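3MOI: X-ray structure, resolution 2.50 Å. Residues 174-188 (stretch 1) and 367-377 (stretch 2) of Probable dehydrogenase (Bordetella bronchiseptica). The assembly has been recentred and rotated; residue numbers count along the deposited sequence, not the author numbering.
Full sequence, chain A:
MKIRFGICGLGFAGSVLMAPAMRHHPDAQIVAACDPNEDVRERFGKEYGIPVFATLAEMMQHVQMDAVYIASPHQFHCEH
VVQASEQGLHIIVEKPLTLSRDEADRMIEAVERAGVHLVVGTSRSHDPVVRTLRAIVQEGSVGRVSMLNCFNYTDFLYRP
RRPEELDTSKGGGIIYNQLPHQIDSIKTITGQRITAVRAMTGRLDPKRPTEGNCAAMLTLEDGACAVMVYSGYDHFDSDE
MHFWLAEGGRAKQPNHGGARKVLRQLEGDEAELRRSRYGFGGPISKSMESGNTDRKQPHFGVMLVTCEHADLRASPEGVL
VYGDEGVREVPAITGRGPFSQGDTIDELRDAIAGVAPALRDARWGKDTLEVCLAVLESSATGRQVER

Stretch 1 174-188: IIYNQLPHQIDSIKT
Stretch 2 367-377: DTLEVCLAVLE

How do the two backbones lie against each other? Stretch 2 is one unbroken helix, 367-377, part of a longer one. Stretch 1 has a helix at 174-177, leaves helical phi/psi at Q178 (-135/-53), and resumes as a helix that runs through T188; Q178 N and L179 N both hydrogen-bond to I174 O, at 3.1 and 3.0 Å. The axes of helices 179-188 and 367-377 approach to 10.1 Å, with their N-to-C directions 120° apart. The register is set by two CA-CA pairs, I175 to C372 at 6.2 Å and P180 to T368 at 6.6 Å. Together the stretches bury 625 Å².

What holds T368, the residue with the most covered surface? Its CB points toward stretch 1 and its side chain (chi1 -68°, m) sits as a knob among P180, I183, D184 and K187. T368 CG2 lies 3.9 Å from P180 CB, while the hydroxyl does polar work: T368 OG1 donates to D184 OD1 at 2.7 Å and accepts a weak hydrogen bond from K187 NZ at 3.3 Å. D184 is m, with chi2 -27°. K187, running m, t, m, t from chi1 to chi4, also forms a salt bridge from NZ to D367 OD2 at 2.7 Å; D367 has chi1 t and chi2 91°. The lysine's charge is thus met by an acid beside the threonine in sequence.

Which apolar contacts does I183 make? It points toward stretch 2 with chi1 m and chi2 t, which carries CD1 to 3.5 Å from V371 CG1 and 4.0 Å from C372 SG. V371 is t and C372 is m. P180 CG is 3.9 Å from the same C372 SG, so the small sulfur side chain is packed by both residues.

How does the first helix of stretch 1 complete the contact? I175 also points toward stretch 2, with chi1 m and chi2 at -32°, between wells. Its CG2 meets C372 CB at 3.8 Å, its CD1 meets V375 CG1 at 4.1 Å, and its CG1 meets L376 CD2 at 4.1 Å; V375 is t, L376 m, t. The CB of Y176 points sideways, but chi1 -65° and chi2 -64° bring the ring to the leucines. L369 CD1 (chi1 t, chi2 p) lies at the ring edge, 4.1 Å from Y176 CE1, and L376 CD1 is 4.2 Å from Y176 CZ. Methyl groups and aromatic carbon pack here by dispersion and exclusion of water.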

# COMPACT_ATOMS: atom_id res chain seq x y z
N ILE A 174 9.20 -16.01 -0.93
CA ILE A 174 9.29 -14.68 -0.45
C ILE A 174 9.12 -14.57 1.06
O ILE A 174 9.53 -13.55 1.61
CB ILE A 174 8.32 -13.70 -1.18
CG1 ILE A 174 6.87 -13.97 -0.83
CG2 ILE A 174 8.49 -13.74 -2.71
CD1 ILE A 174 6.13 -12.64 -0.42
N ILE A 175 8.55 -15.57 1.73
CA ILE A 175 8.32 -15.42 3.13
C ILE A 175 9.63 -15.34 3.92
O ILE A 175 9.78 -14.59 4.92
CB ILE A 175 7.47 -16.57 3.74
CG1 ILE A 175 6.02 -16.62 3.18
CG2 ILE A 175 7.41 -16.46 5.32
CD1 ILE A 175 5.42 -15.32 2.83
N TYR A 176 10.58 -16.12 3.49
CA TYR A 176 11.85 -16.16 4.19
C TYR A 176 12.97 -15.33 3.55
O TYR A 176 14.00 -15.06 4.17
CB TYR A 176 12.31 -17.61 4.22
CG TYR A 176 11.46 -18.54 5.00
CD1 TYR A 176 11.32 -18.37 6.39
CD2 TYR A 176 10.85 -19.65 4.39
CE1 TYR A 176 10.54 -19.26 7.14
CE2 TYR A 176 10.04 -20.53 5.12
CZ TYR A 176 9.91 -20.36 6.50
OH TYR A 176 9.20 -21.27 7.28
N ASN A 177 12.79 -14.96 2.29
CA ASN A 177 13.89 -14.35 1.50
C ASN A 177 13.63 -12.88 1.14
O ASN A 177 14.50 -12.20 0.58
CB ASN A 177 14.10 -15.22 0.26
CG ASN A 177 14.49 -16.66 0.64
OD1 ASN A 177 15.58 -16.89 1.13
ND2 ASN A 177 13.57 -17.62 0.47
N GLN A 178 12.41 -12.40 1.41
CA GLN A 178 12.06 -11.02 1.06
C GLN A 178 11.30 -10.28 2.21
O GLN A 178 11.69 -9.20 2.67
CB GLN A 178 11.26 -11.03 -0.23
CG GLN A 178 12.08 -11.43 -1.50
CD GLN A 178 13.08 -10.31 -1.89
OE1 GLN A 178 14.23 -10.27 -1.41
NE2 GLN A 178 12.62 -9.37 -2.69
N LEU A 179 10.24 -10.87 2.69
CA LEU A 179 9.48 -10.26 3.74
C LEU A 179 10.36 -9.83 4.95
O LEU A 179 10.12 -8.80 5.57
CB LEU A 179 8.41 -11.26 4.17
CG LEU A 179 7.00 -11.06 3.63
CD1 LEU A 179 6.94 -10.41 2.23
CD2 LEU A 179 6.13 -12.33 3.73
N PRO A 180 11.41 -10.61 5.28
CA PRO A 180 12.19 -10.13 6.43
C PRO A 180 12.74 -8.71 6.23
O PRO A 180 12.86 -7.95 7.20
CB PRO A 180 13.30 -11.20 6.61
CG PRO A 180 12.66 -12.46 6.17
CD PRO A 180 11.74 -11.99 4.94
N HIS A 181 13.02 -8.33 5.00
CA HIS A 181 13.48 -6.95 4.76
C HIS A 181 12.44 -5.91 5.17
O HIS A 181 12.77 -4.89 5.78
CB HIS A 181 13.89 -6.77 3.31
CG HIS A 181 15.08 -7.58 2.89
ND1 HIS A 181 16.27 -7.58 3.60
CD2 HIS A 181 15.29 -8.34 1.78
CE1 HIS A 181 17.14 -8.38 2.99
NE2 HIS A 181 16.58 -8.83 1.87
N GLN A 182 11.18 -6.19 4.93
CA GLN A 182 10.16 -5.26 5.33
C GLN A 182 9.93 -5.36 6.82
O GLN A 182 9.79 -4.36 7.51
CB GLN A 182 8.86 -5.53 4.55
CG GLN A 182 9.00 -5.25 3.07
CD GLN A 182 7.86 -5.68 2.25
OE1 GLN A 182 7.41 -6.78 2.38
NE2 GLN A 182 7.39 -4.81 1.35
N ILE A 183 9.91 -6.58 7.34
CA ILE A 183 9.60 -6.73 8.71
C ILE A 183 10.70 -6.03 9.49
O ILE A 183 10.41 -5.31 10.42
CB ILE A 183 9.52 -8.21 9.11
CG1 ILE A 183 8.37 -8.93 8.40
CG2 ILE A 183 9.38 -8.39 10.65
CD1 ILE A 183 8.44 -10.45 8.59
N ASP A 184 11.96 -6.25 9.14
CA ASP A 184 13.04 -5.66 9.92
C ASP A 184 13.02 -4.16 9.83
O ASP A 184 13.37 -3.47 10.79
CB ASP A 184 14.40 -6.15 9.46
CG ASP A 184 14.66 -7.60 9.81
OD1 ASP A 184 14.09 -8.11 10.80
OD2 ASP A 184 15.42 -8.24 9.06
N SER A 185 12.59 -3.63 8.67
CA SER A 185 12.55 -2.19 8.50
C SER A 185 11.46 -1.60 9.37
O SER A 185 11.65 -0.51 10.00
CB SER A 185 12.36 -1.82 7.04
OG SER A 185 13.47 -2.37 6.32
N ILE A 186 10.34 -2.31 9.43
CA ILE A 186 9.22 -1.84 10.24
C ILE A 186 9.66 -1.81 11.70
O ILE A 186 9.54 -0.82 12.35
CB ILE A 186 8.02 -2.69 10.03
CG1 ILE A 186 7.45 -2.46 8.61
CG2 ILE A 186 6.98 -2.40 11.02
CD1 ILE A 186 6.45 -3.50 8.19
N LYS A 187 10.25 -2.87 12.20
CA LYS A 187 10.79 -2.82 13.53
C LYS A 187 11.84 -1.72 13.77
O LYS A 187 11.89 -1.11 14.85
CB LYS A 187 11.42 -4.13 13.84
CG LYS A 187 10.40 -5.30 13.93
CD LYS A 187 10.99 -6.36 14.86
CE LYS A 187 11.89 -7.26 14.20
NZ LYS A 187 12.34 -8.30 15.15
N THR A 188 12.71 -1.51 12.81
CA THR A 188 13.75 -0.53 12.96
C THR A 188 13.19 0.90 13.01
O THR A 188 13.48 1.66 13.92
CB THR A 188 14.73 -0.64 11.82
OG1 THR A 188 15.46 -1.89 11.91
CG2 THR A 188 15.70 0.54 11.82
N ASP A 367 12.86 -13.36 16.58
CA ASP A 367 11.66 -12.59 16.52
C ASP A 367 11.17 -12.35 15.10
O ASP A 367 9.97 -12.55 14.80
CB ASP A 367 11.81 -11.29 17.30
CG ASP A 367 10.53 -10.48 17.28
OD1 ASP A 367 9.65 -10.65 18.21
OD2 ASP A 367 10.37 -9.75 16.27
N THR A 368 12.08 -12.04 14.18
CA THR A 368 11.67 -11.91 12.79
C THR A 368 11.24 -13.28 12.24
O THR A 368 10.24 -13.42 11.47
CB THR A 368 12.79 -11.31 11.98
OG1 THR A 368 12.94 -9.96 12.41
CG2 THR A 368 12.50 -11.35 10.46
N LEU A 369 11.96 -14.32 12.61
CA LEU A 369 11.52 -15.65 12.17
C LEU A 369 10.08 -15.86 12.68
O LEU A 369 9.23 -16.25 11.89
CB LEU A 369 12.46 -16.73 12.65
CG LEU A 369 12.08 -18.20 12.48
CD1 LEU A 369 11.90 -18.65 11.01
CD2 LEU A 369 13.13 -19.00 13.14
N GLU A 370 9.75 -15.46 13.92
CA GLU A 370 8.39 -15.77 14.42
C GLU A 370 7.38 -14.99 13.68
O GLU A 370 6.29 -15.48 13.45
CB GLU A 370 8.22 -15.53 15.89
CG GLU A 370 8.97 -16.55 16.72
CD GLU A 370 9.06 -16.22 18.19
OE1 GLU A 370 8.55 -15.16 18.62
OE2 GLU A 370 9.63 -17.03 18.97
N VAL A 371 7.72 -13.78 13.28
CA VAL A 371 6.77 -12.99 12.51
C VAL A 371 6.53 -13.64 11.14
O VAL A 371 5.40 -13.78 10.72
CB VAL A 371 7.24 -11.54 12.36
CG1 VAL A 371 6.37 -10.81 11.37
CG2 VAL A 371 7.28 -10.83 13.75
N CYS A 372 7.58 -14.07 10.46
CA CYS A 372 7.37 -14.89 9.26
C CYS A 372 6.44 -16.10 9.52
O CYS A 372 5.52 -16.36 8.72
CB CYS A 372 8.68 -15.44 8.74
SG CYS A 372 9.85 -14.19 8.16
N LEU A 373 6.66 -16.84 10.60
CA LEU A 373 5.80 -18.02 10.87
C LEU A 373 4.36 -17.59 11.05
O LEU A 373 3.44 -18.30 10.64
CB LEU A 373 6.27 -18.86 12.08
CG LEU A 373 7.67 -19.53 11.87
CD1 LEU A 373 8.27 -20.12 13.15
CD2 LEU A 373 7.65 -20.58 10.77
N ALA A 374 4.14 -16.42 11.62
CA ALA A 374 2.80 -15.96 11.90
C ALA A 374 2.12 -15.56 10.59
O ALA A 374 0.89 -15.75 10.43
CB ALA A 374 2.82 -14.83 12.94
N VAL A 375 2.89 -15.08 9.63
CA VAL A 375 2.36 -14.84 8.28
C VAL A 375 1.90 -16.17 7.66
O VAL A 375 0.80 -16.25 7.07
CB VAL A 375 3.41 -14.17 7.37
CG1 VAL A 375 2.97 -14.24 5.90
CG2 VAL A 375 3.65 -12.68 7.84
N LEU A 376 2.70 -17.22 7.80
CA LEU A 376 2.28 -18.51 7.27
C LEU A 376 1.01 -18.99 7.98
O LEU A 376 0.09 -19.38 7.28
CB LEU A 376 3.37 -19.57 7.34
CG LEU A 376 4.55 -19.43 6.35
CD1 LEU A 376 5.75 -20.28 6.81
CD2 LEU A 376 4.15 -19.77 4.91
N GLU A 377 0.94 -18.91 9.32
CA GLU A 377 -0.26 -19.34 10.02
C GLU A 377 -1.49 -18.52 9.65
O GLU A 377 -2.58 -19.09 9.42
CB GLU A 377 -0.08 -19.30 11.51
CG GLU A 377 -1.30 -19.76 12.29
CD GLU A 377 -1.12 -19.73 13.83
OE1 GLU A 377 0.04 -19.70 14.31
OE2 GLU A 377 -2.18 -19.71 14.55